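Local atomic coordinates of cellobiose 2-epimerase (Caldibacillus thermoamylovorans, PDB entry 5ZHB), a protein that probably catalyses the reversible C2 epimerisation of cellobiose at its reducing-end glucose, giving 4-O-beta-D-glucosyl-D-mannose. Residues 21-26 with 30-35; 34-37 with 41-44; 254-259 with 320-325; 278-283 with 314-319. One frame throughout, in Å; residues are numbered along the deposited sequence.

Contact 1: 21-26 with 30-35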
# COMPACT_ATOMS: atom_id res chain seq x y z
N ALA A 21 -5.52 4.44 -17.39
CA ALA A 21 -4.97 5.05 -18.61
C ALA A 21 -5.84 6.20 -19.13
O ALA A 21 -5.29 7.17 -19.65
CB ALA A 21 -4.77 4.00 -19.68
N LYS A 22 -7.17 6.13 -18.95
CA LYS A 22 -8.07 7.19 -19.37
C LYS A 22 -7.91 8.44 -18.48
O LYS A 22 -8.54 9.47 -18.75
CB LYS A 22 -9.53 6.70 -19.38
CG LYS A 22 -9.95 5.81 -20.56
CD LYS A 22 -11.38 5.26 -20.52
CE LYS A 22 -11.53 3.93 -19.81
NZ LYS A 22 -12.72 3.75 -18.96
N LEU A 23 -7.13 8.36 -17.39
CA LEU A 23 -6.91 9.54 -16.56
C LEU A 23 -5.57 10.22 -16.87
O LEU A 23 -5.13 11.10 -16.13
CB LEU A 23 -6.99 9.14 -15.08
CG LEU A 23 -8.31 8.53 -14.59
CD1 LEU A 23 -8.22 8.30 -13.08
CD2 LEU A 23 -9.56 9.38 -14.96
N LYS A 24 -4.85 9.74 -17.90
CA LYS A 24 -3.55 10.30 -18.26
C LYS A 24 -3.76 11.77 -18.63
O LYS A 24 -4.65 12.09 -19.41
CB LYS A 24 -2.91 9.53 -19.42
CG LYS A 24 -1.49 9.90 -19.74
CD LYS A 24 -0.78 8.82 -20.53
CE LYS A 24 0.52 9.25 -21.09
NZ LYS A 24 0.34 10.18 -22.21
N ASP A 25 -2.97 12.64 -17.99
CA ASP A 25 -3.09 14.08 -18.12
C ASP A 25 -1.88 14.57 -18.91
O ASP A 25 -0.81 14.79 -18.34
CB ASP A 25 -3.21 14.76 -16.76
CG ASP A 25 -3.40 16.27 -16.83
OD1 ASP A 25 -3.28 16.82 -17.97
OD2 ASP A 25 -3.71 16.88 -15.79
N ASP A 26 -2.07 14.70 -20.23
CA ASP A 26 -0.99 15.04 -21.15
C ASP A 26 -0.61 16.50 -21.01
O ASP A 26 0.57 16.83 -21.05
CB ASP A 26 -1.33 14.67 -22.58
CG ASP A 26 -1.50 13.18 -22.81
OD1 ASP A 26 -0.57 12.42 -22.45
OD2 ASP A 26 -2.59 12.78 -23.28
N GLY A 30 1.11 13.73 -15.12
CA GLY A 30 0.51 12.73 -14.24
C GLY A 30 -0.90 12.34 -14.67
O GLY A 30 -1.19 12.26 -15.86
N TYR A 31 -1.76 12.13 -13.65
CA TYR A 31 -3.11 11.64 -13.80
C TYR A 31 -4.07 12.57 -13.08
O TYR A 31 -3.74 13.12 -12.02
CB TYR A 31 -3.16 10.20 -13.27
CG TYR A 31 -2.31 9.27 -14.11
CD1 TYR A 31 -0.93 9.26 -13.97
CD2 TYR A 31 -2.88 8.47 -15.08
CE1 TYR A 31 -0.13 8.48 -14.78
CE2 TYR A 31 -2.09 7.67 -15.90
CZ TYR A 31 -0.71 7.69 -15.76
OH TYR A 31 0.08 6.90 -16.53
N TYR A 32 -5.26 12.75 -13.68
CA TYR A 32 -6.28 13.61 -13.10
C TYR A 32 -6.56 13.15 -11.66
O TYR A 32 -6.60 11.95 -11.37
CB TYR A 32 -7.59 13.60 -13.91
CG TYR A 32 -7.44 14.00 -15.38
CD1 TYR A 32 -6.82 15.18 -15.75
CD2 TYR A 32 -7.90 13.16 -16.39
CE1 TYR A 32 -6.71 15.55 -17.08
CE2 TYR A 32 -7.77 13.51 -17.73
CZ TYR A 32 -7.18 14.71 -18.07
OH TYR A 32 -7.04 15.09 -19.37
N GLY A 33 -6.80 14.12 -10.78
CA GLY A 33 -6.64 13.92 -9.35
C GLY A 33 -7.87 13.34 -8.65
O GLY A 33 -7.77 12.92 -7.51
N LEU A 34 -9.04 13.34 -9.32
CA LEU A 34 -10.30 12.95 -8.69
C LEU A 34 -11.27 12.46 -9.76
O LEU A 34 -11.44 13.14 -10.79
CB LEU A 34 -10.95 14.11 -7.95
CG LEU A 34 -12.16 13.79 -7.06
CD1 LEU A 34 -11.74 12.96 -5.86
CD2 LEU A 34 -12.81 15.09 -6.58
N VAL A 35 -11.88 11.28 -9.50
CA VAL A 35 -13.09 10.83 -10.14
C VAL A 35 -14.09 10.55 -9.03
O VAL A 35 -13.85 9.68 -8.20
CB VAL A 35 -12.84 9.57 -10.98
CG1 VAL A 35 -14.14 9.10 -11.62
CG2 VAL A 35 -11.74 9.77 -12.01
O HOH W 1 -5.10 17.14 -19.89
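Two backbone hydrogen bonds between residues 23-25 and 30-32 make a largely buried contact in the loop that leads out of helix 2-21, in what is probably the (alpha/alpha)6 barrel of its family. The motif is a single beta bridge, Lys24 with Tyr31, and it follows a type I turn from Ala21 to Lys24. Tyr32 N donates to Leu23 O at 3.0 Å, while Asp25 N reaches Gly30 O at 2.8 Å. Leu23 O also takes a CA-H contact from Tyr31, so one carbonyl faces two successive residues of the other segment. Gly30 has a positive phi (60°), which favours glycine here. Among the side chains, Leu23 CD2 meets Val35 CG2 at 3.7 Å, and the ring of Tyr31 runs past Leu23 CB and Lys24, its hydroxyl bonded to Gln74.

The Tyr32 ring crosses the Asp25 side chain at about a right angle, CE1 lying 3.4 Å from Asp25 CG. Asp25 CG stands anti to its own backbone N (chi1 -178°), which sets the carboxylate beside this ring; there OD2 makes a salt bridge with Lys47 and OD1 takes the backbone N of Asn28. An alanine in place of Tyr32 removes the ring and its hydroxyl, which would probably leave the Asp25 side chain less closely packed and the bridging water held less firmly. That water donates to Asp25 OD1 at 2.7 Å and lies 2.9 Å from Tyr32 OH.

Contact 2: 34-37 with 41-44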
# COMPACT_ATOMS: atom_id res chain seq x y z
N LEU A 34 -9.04 13.34 -9.32
CA LEU A 34 -10.30 12.95 -8.69
C LEU A 34 -11.27 12.46 -9.76
O LEU A 34 -11.44 13.14 -10.79
CB LEU A 34 -10.95 14.11 -7.95
CG LEU A 34 -12.16 13.79 -7.06
CD1 LEU A 34 -11.74 12.96 -5.86
CD2 LEU A 34 -12.81 15.09 -6.58
N VAL A 35 -11.88 11.28 -9.50
CA VAL A 35 -13.09 10.83 -10.14
C VAL A 35 -14.09 10.55 -9.03
O VAL A 35 -13.85 9.68 -8.20
CB VAL A 35 -12.84 9.57 -10.98
CG1 VAL A 35 -14.14 9.10 -11.62
CG2 VAL A 35 -11.74 9.77 -12.01
N ASP A 36 -15.19 11.30 -9.00
CA ASP A 36 -16.16 11.17 -7.92
C ASP A 36 -17.01 9.93 -8.17
O ASP A 36 -16.89 9.30 -9.22
CB ASP A 36 -16.97 12.44 -7.71
CG ASP A 36 -17.64 12.99 -8.97
OD1 ASP A 36 -18.12 12.15 -9.78
OD2 ASP A 36 -17.68 14.23 -9.11
N TYR A 37 -17.83 9.57 -7.17
CA TYR A 37 -18.69 8.41 -7.21
C TYR A 37 -19.55 8.41 -8.48
O TYR A 37 -19.84 7.34 -9.02
CB TYR A 37 -19.66 8.43 -6.02
CG TYR A 37 -20.64 7.28 -6.08
CD1 TYR A 37 -20.19 5.98 -5.89
CD2 TYR A 37 -21.98 7.47 -6.40
CE1 TYR A 37 -21.06 4.91 -5.92
CE2 TYR A 37 -22.85 6.40 -6.47
CZ TYR A 37 -22.40 5.11 -6.23
OH TYR A 37 -23.24 4.03 -6.29
N VAL A 41 -14.96 13.37 -13.88
CA VAL A 41 -13.52 13.53 -13.79
C VAL A 41 -13.20 15.00 -13.54
O VAL A 41 -13.56 15.85 -14.36
CB VAL A 41 -12.85 13.06 -15.09
CG1 VAL A 41 -11.35 13.28 -15.03
CG2 VAL A 41 -13.20 11.63 -15.47
N HIS A 42 -12.58 15.31 -12.39
CA HIS A 42 -12.20 16.67 -12.04
C HIS A 42 -10.76 16.92 -12.47
O HIS A 42 -9.81 16.58 -11.75
CB HIS A 42 -12.38 16.93 -10.55
CG HIS A 42 -13.76 16.74 -10.07
ND1 HIS A 42 -14.56 17.80 -9.72
CD2 HIS A 42 -14.52 15.64 -9.95
CE1 HIS A 42 -15.76 17.35 -9.37
NE2 HIS A 42 -15.76 16.04 -9.49
N LYS A 43 -10.59 17.51 -13.67
CA LYS A 43 -9.27 17.63 -14.27
C LYS A 43 -8.38 18.63 -13.54
O LYS A 43 -7.14 18.57 -13.68
CB LYS A 43 -9.34 17.96 -15.77
CG LYS A 43 -9.96 16.86 -16.60
CD LYS A 43 -10.06 17.20 -18.08
CE LYS A 43 -10.71 16.10 -18.87
NZ LYS A 43 -10.87 16.55 -20.25
N ASP A 44 -9.01 19.51 -12.76
CA ASP A 44 -8.32 20.54 -12.00
C ASP A 44 -8.15 20.13 -10.53
O ASP A 44 -7.77 20.96 -9.71
CB ASP A 44 -9.07 21.86 -12.08
CG ASP A 44 -10.49 21.84 -11.53
OD1 ASP A 44 -11.04 20.73 -11.32
OD2 ASP A 44 -11.05 22.91 -11.27
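Leu34 and His42 lie side by side and point the same way, so that the leucine lays one methyl on the imidazole. CD2 sits over a face of the His42 ring, 4.1 Å from its centroid and 23° off the normal, displaced toward the rim: a CH-pi contact. Leu34 places CG anti to its backbone N (chi1 -170°), which carries the branch out along the histidine. Between their backbones, His42 N donates to Leu34 O at 2.9 Å.

These residues belong to a small beta hairpin, strand 34-35 against strand 41-42, at the protein surface. Val35 and Val41 form its antiparallel non-hydrogen-bonded pair, their CA atoms 4.6 Å apart, and their side chains occupy the sheet face away from Leu34 and His42. The valines touch lightly through their CG2 methyls, 4.2 Å from one another. On its other flank Val35 has backbone hydrogen bonds to Ile367 and Ala368.

The imidazole of His42 is met at its edge by Asp36. In the conformer described, Asp36 CG sits between its backbone N and carbonyl carbon (chi1 53°), which brings the carboxylate round to the His42 edge. There His42 NE2 donates to Asp36 OD2 at 2.7 Å; this His-carboxylate bond is nearly straight, and OD2 lies in the ring plane. Seen from the acceptor the fit is less regular, for NE2 comes from above the carboxylate plane, and the two planes are steeply inclined.

Contact 3: 254-259 with 320-325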
# COMPACT_ATOMS: atom_id res chain seq x y z
N LEU A 254 3.50 -9.13 3.19
CA LEU A 254 4.61 -8.18 3.01
C LEU A 254 5.80 -8.51 3.92
O LEU A 254 6.93 -8.49 3.46
CB LEU A 254 4.16 -6.74 3.22
CG LEU A 254 3.18 -6.17 2.18
CD1 LEU A 254 2.84 -4.74 2.53
CD2 LEU A 254 3.70 -6.25 0.75
N ILE A 255 5.56 -8.82 5.20
CA ILE A 255 6.67 -9.25 6.05
C ILE A 255 7.31 -10.50 5.44
O ILE A 255 8.55 -10.63 5.34
CB ILE A 255 6.20 -9.44 7.50
CG1 ILE A 255 5.84 -8.10 8.14
CG2 ILE A 255 7.24 -10.20 8.33
CD1 ILE A 255 4.96 -8.20 9.37
N ASP A 256 6.47 -11.43 4.95
CA ASP A 256 7.00 -12.65 4.37
C ASP A 256 7.90 -12.35 3.18
O ASP A 256 8.98 -12.92 3.03
CB ASP A 256 5.90 -13.61 3.93
CG ASP A 256 6.32 -15.08 3.89
OD1 ASP A 256 7.34 -15.40 4.52
OD2 ASP A 256 5.66 -15.86 3.21
N ASP A 257 7.47 -11.42 2.32
CA ASP A 257 8.32 -11.01 1.22
C ASP A 257 9.63 -10.45 1.74
O ASP A 257 10.66 -10.67 1.11
CB ASP A 257 7.67 -9.98 0.31
CG ASP A 257 6.97 -10.55 -0.90
OD1 ASP A 257 6.74 -11.77 -0.94
OD2 ASP A 257 6.72 -9.76 -1.81
N ALA A 258 9.59 -9.74 2.87
CA ALA A 258 10.82 -9.16 3.42
C ALA A 258 11.75 -10.29 3.90
O ALA A 258 12.96 -10.29 3.61
CB ALA A 258 10.47 -8.21 4.55
N LEU A 259 11.16 -11.28 4.56
CA LEU A 259 11.86 -12.51 4.92
C LEU A 259 12.51 -13.18 3.71
O LEU A 259 13.69 -13.53 3.79
CB LEU A 259 10.91 -13.44 5.66
CG LEU A 259 10.42 -12.96 7.02
CD1 LEU A 259 9.44 -13.99 7.60
CD2 LEU A 259 11.56 -12.67 7.98
N TYR A 320 -1.74 -20.10 2.12
CA TYR A 320 -2.03 -21.39 1.51
C TYR A 320 -0.74 -22.02 1.02
O TYR A 320 -0.56 -23.22 1.21
CB TYR A 320 -3.03 -21.28 0.36
CG TYR A 320 -3.27 -22.59 -0.38
CD1 TYR A 320 -3.94 -23.65 0.24
CD2 TYR A 320 -2.83 -22.76 -1.68
CE1 TYR A 320 -4.15 -24.85 -0.41
CE2 TYR A 320 -3.09 -23.94 -2.37
CZ TYR A 320 -3.73 -24.99 -1.73
OH TYR A 320 -3.97 -26.15 -2.41
N GLU A 321 0.13 -21.21 0.38
CA GLU A 321 1.42 -21.68 -0.09
C GLU A 321 2.25 -22.25 1.07
O GLU A 321 2.91 -23.27 0.93
CB GLU A 321 2.17 -20.60 -0.89
CG GLU A 321 1.60 -20.34 -2.28
CD GLU A 321 2.35 -19.32 -3.14
OE1 GLU A 321 2.31 -18.13 -2.81
OE2 GLU A 321 2.94 -19.67 -4.16
N LYS A 322 2.21 -21.63 2.25
CA LYS A 322 3.03 -22.09 3.36
C LYS A 322 2.38 -23.23 4.14
O LYS A 322 3.08 -23.97 4.85
CB LYS A 322 3.31 -20.97 4.37
CG LYS A 322 3.98 -19.75 3.80
CD LYS A 322 4.25 -18.71 4.89
CE LYS A 322 5.67 -18.53 5.32
NZ LYS A 322 6.56 -18.26 4.18
N THR A 323 1.06 -23.34 4.12
CA THR A 323 0.39 -24.30 4.99
C THR A 323 -0.28 -25.43 4.21
O THR A 323 -0.64 -26.43 4.84
CB THR A 323 -0.63 -23.57 5.86
OG1 THR A 323 -1.65 -23.12 4.96
CG2 THR A 323 0.00 -22.46 6.68
N LYS A 324 -0.52 -25.25 2.90
CA LYS A 324 -1.34 -26.15 2.09
C LYS A 324 -2.70 -26.41 2.72
O LYS A 324 -3.33 -27.44 2.50
CB LYS A 324 -0.64 -27.50 1.90
CG LYS A 324 0.66 -27.44 1.11
CD LYS A 324 0.54 -26.75 -0.25
CE LYS A 324 1.86 -26.58 -0.92
NZ LYS A 324 2.64 -27.82 -0.93
N ASP A 325 -3.17 -25.44 3.50
CA ASP A 325 -4.44 -25.55 4.17
C ASP A 325 -5.52 -24.95 3.28
O ASP A 325 -5.57 -23.74 3.09
CB ASP A 325 -4.35 -24.95 5.56
CG ASP A 325 -5.57 -25.09 6.44
OD1 ASP A 325 -6.65 -25.43 5.92
OD2 ASP A 325 -5.42 -24.84 7.65
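The CA atoms of Asp256, on helix 245-262, and Lys322, near the end of helix 306-323, lie 10.3 Å apart, the nearest approach of the two segments' CA atoms and a distance that a lysine and an aspartate can span side chain to side chain. The segment 254-259 is helical throughout. In 320-325 the helix gives out after Thr323, and Lys324 leaves it with positive phi. Thr323 OG1 then accepts the backbone N of Asp325 at 3.1 Å, an ST turn, and Asp325 in turn serves as N-cap of helix 326-343.

The contact is one salt bridge, its two side chains approaching from opposite directions. Lys322 NZ lies 2.7 Å from Asp256 OD2, on the syn side and 17° out of the carboxylate plane. The bond from NZ to Asp256 OD1 is weak at 3.0 Å, and the ammonium therefore straddles both oxygens unequally. The lysine leaves its helix extended, then bends at its last two torsions (chi3 108°, chi4 53°), which turns NZ onto the carboxylate. Along the way Lys322 touches Ile274 of helix 267-283, and Asp256 rests on Val273 of that same helix.

Asp256 OD2 has more than one partner: Lys260, one helical turn further on, forms a second salt bridge, and Asn318 ND2 of helix 306-323 donates to it as well. A buried carboxylate so surrounded by two ammonium groups and an amide would be expected to remain ionised, and its pairing with the opposite charge of Lys322 is the direct link between these two segments, beside other contacts of the same helices.

Contact 4: 278-283 with 314-319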
# COMPACT_ATOMS: atom_id res chain seq x y z
N TYR A 278 -4.03 -17.05 9.89
CA TYR A 278 -5.06 -17.83 10.56
C TYR A 278 -5.98 -16.93 11.35
O TYR A 278 -7.21 -17.12 11.38
CB TYR A 278 -4.47 -18.92 11.47
CG TYR A 278 -4.14 -20.18 10.69
CD1 TYR A 278 -5.17 -20.97 10.19
CD2 TYR A 278 -2.83 -20.58 10.47
CE1 TYR A 278 -4.89 -22.13 9.48
CE2 TYR A 278 -2.55 -21.76 9.79
CZ TYR A 278 -3.58 -22.53 9.29
OH TYR A 278 -3.40 -23.67 8.58
N ASN A 279 -5.39 -15.94 12.03
CA ASN A 279 -6.17 -15.09 12.90
C ASN A 279 -7.22 -14.33 12.09
O ASN A 279 -8.38 -14.15 12.51
CB ASN A 279 -5.23 -14.15 13.68
CG ASN A 279 -5.95 -13.43 14.79
OD1 ASN A 279 -6.60 -14.07 15.63
ND2 ASN A 279 -5.96 -12.11 14.75
N ILE A 280 -6.80 -13.80 10.93
CA ILE A 280 -7.69 -12.95 10.16
C ILE A 280 -8.73 -13.82 9.45
O ILE A 280 -9.87 -13.39 9.31
CB ILE A 280 -6.92 -12.00 9.22
CG1 ILE A 280 -5.96 -11.08 10.02
CG2 ILE A 280 -7.91 -11.22 8.36
CD1 ILE A 280 -6.65 -10.16 11.02
N GLU A 281 -8.35 -15.04 9.03
CA GLU A 281 -9.31 -15.98 8.44
C GLU A 281 -10.44 -16.22 9.45
O GLU A 281 -11.61 -16.26 9.07
CB GLU A 281 -8.59 -17.22 7.92
CG GLU A 281 -9.45 -18.22 7.13
CD GLU A 281 -10.51 -19.01 7.91
OE1 GLU A 281 -11.47 -19.55 7.32
OE2 GLU A 281 -10.41 -19.08 9.13
N LYS A 282 -10.09 -16.34 10.74
CA LYS A 282 -11.06 -16.68 11.77
C LYS A 282 -11.81 -15.46 12.27
O LYS A 282 -12.98 -15.55 12.63
CB LYS A 282 -10.38 -17.34 12.97
CG LYS A 282 -11.30 -17.76 14.12
CD LYS A 282 -10.55 -18.13 15.40
CE LYS A 282 -9.50 -19.16 15.17
NZ LYS A 282 -8.80 -19.55 16.40
N LYS A 283 -11.14 -14.31 12.36
CA LYS A 283 -11.73 -13.18 13.06
C LYS A 283 -12.24 -12.09 12.12
O LYS A 283 -13.14 -11.34 12.51
CB LYS A 283 -10.70 -12.69 14.08
CG LYS A 283 -10.43 -13.71 15.21
CD LYS A 283 -9.49 -13.18 16.27
CE LYS A 283 -9.18 -14.18 17.36
NZ LYS A 283 -8.03 -13.68 18.11
N VAL A 314 -4.48 -11.84 -1.26
CA VAL A 314 -3.07 -12.12 -1.44
C VAL A 314 -2.54 -12.84 -0.20
O VAL A 314 -1.84 -13.84 -0.31
CB VAL A 314 -2.24 -10.87 -1.79
CG1 VAL A 314 -0.75 -11.19 -1.91
CG2 VAL A 314 -2.75 -10.23 -3.09
N GLY A 315 -2.85 -12.32 0.99
CA GLY A 315 -2.26 -12.83 2.21
C GLY A 315 -2.74 -14.25 2.47
O GLY A 315 -1.95 -15.08 2.89
N PHE A 316 -4.00 -14.51 2.14
CA PHE A 316 -4.57 -15.85 2.32
C PHE A 316 -3.94 -16.83 1.34
O PHE A 316 -3.66 -17.97 1.73
CB PHE A 316 -6.08 -15.80 2.27
CG PHE A 316 -6.81 -15.21 3.47
CD1 PHE A 316 -6.25 -15.17 4.75
CD2 PHE A 316 -8.09 -14.74 3.32
CE1 PHE A 316 -6.97 -14.63 5.82
CE2 PHE A 316 -8.82 -14.23 4.39
CZ PHE A 316 -8.24 -14.16 5.63
N TYR A 317 -3.67 -16.40 0.11
CA TYR A 317 -3.03 -17.27 -0.86
C TYR A 317 -1.58 -17.58 -0.48
O TYR A 317 -1.10 -18.71 -0.65
CB TYR A 317 -3.16 -16.72 -2.28
CG TYR A 317 -2.65 -17.75 -3.26
CD1 TYR A 317 -3.38 -18.90 -3.54
CD2 TYR A 317 -1.39 -17.63 -3.83
CE1 TYR A 317 -2.91 -19.86 -4.42
CE2 TYR A 317 -0.89 -18.59 -4.68
CZ TYR A 317 -1.65 -19.72 -4.97
OH TYR A 317 -1.13 -20.64 -5.83
N ASN A 318 -0.85 -16.57 0.02
CA ASN A 318 0.49 -16.78 0.56
C ASN A 318 0.45 -17.82 1.68
O ASN A 318 1.25 -18.76 1.68
CB ASN A 318 1.07 -15.46 1.11
CG ASN A 318 2.53 -15.55 1.49
OD1 ASN A 318 3.39 -15.80 0.64
ND2 ASN A 318 2.84 -15.31 2.76
N ALA A 319 -0.48 -17.65 2.61
CA ALA A 319 -0.67 -18.58 3.71
C ALA A 319 -0.96 -20.00 3.20
O ALA A 319 -0.51 -20.96 3.83
CB ALA A 319 -1.78 -18.09 4.58
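Phe316 drives the outer end of its ring against the helical backbone of Glu281, with CZ 3.5 Å from Glu281 CA. This is helix-to-helix packing between 306-323 and 267-283 in the (alpha/alpha)6 barrel expected for this family, and within the pair of segments the phenylalanine carries nearly all of it. The two CA atoms, of Glu281 and Phe316, come within 7.7 Å. Ring atom CE1 also lies 3.5 Å from Glu281 N, and the carbonyl carbon of Ile280 stands at the ring edge, near its plane. Thus the ring meets the main chain of the neighbouring helix more than its side chains.

Phe316 CG lies anti to its own carbonyl carbon (chi1 -73°), and from there the ring reaches across to the neighbouring helix. Ile280 crosses it at about a right angle and offers the methyl CG2, 4.0 Å from CZ. Of the Glu281 side chain, CB makes the contact, 3.7 Å from CE1; the chain then bends at chi2 (-69°) and takes the carboxylate away from the ring. Around the same phenylalanine, Ala331, Val332 and Ile335 of helix 326-343 and Ile249 of helix 245-262 add further apolar contacts. An alanine at Phe316 would probably open a gap between the two helices, leaving Ile280 CG2 and the backbone at Glu281 without this packing partner.

Next to this contact, helix 267-283 ties its own last turn together: Lys283 NZ donates to a lone pair of Asn279 OD1, in the carbonyl plane, at 2.9 Å.

How the contacts relate
Burial and chemistry vary together here only in part. Contacts 1 and 2 share strand 34-35 and touch through Tyr32 with Lys43 and Val41, yet contact 1 is buried and backbone-bonded, whereas contact 2, a surface hairpin, adds an imidazole-carboxylate bond and a methyl over a ring to its backbone bond. Contacts 3 and 4 both use helix 306-323, which also carries Asn318, their centres about 10 Å apart: the partly buried one is ionic, the buried one apolar. A probable hydrogen bond between Tyr278 and Asp325 joins them. The two pairs are remote, the centres of contacts 1 and 3 about 35 Å apart on opposite sides of the chain's centre.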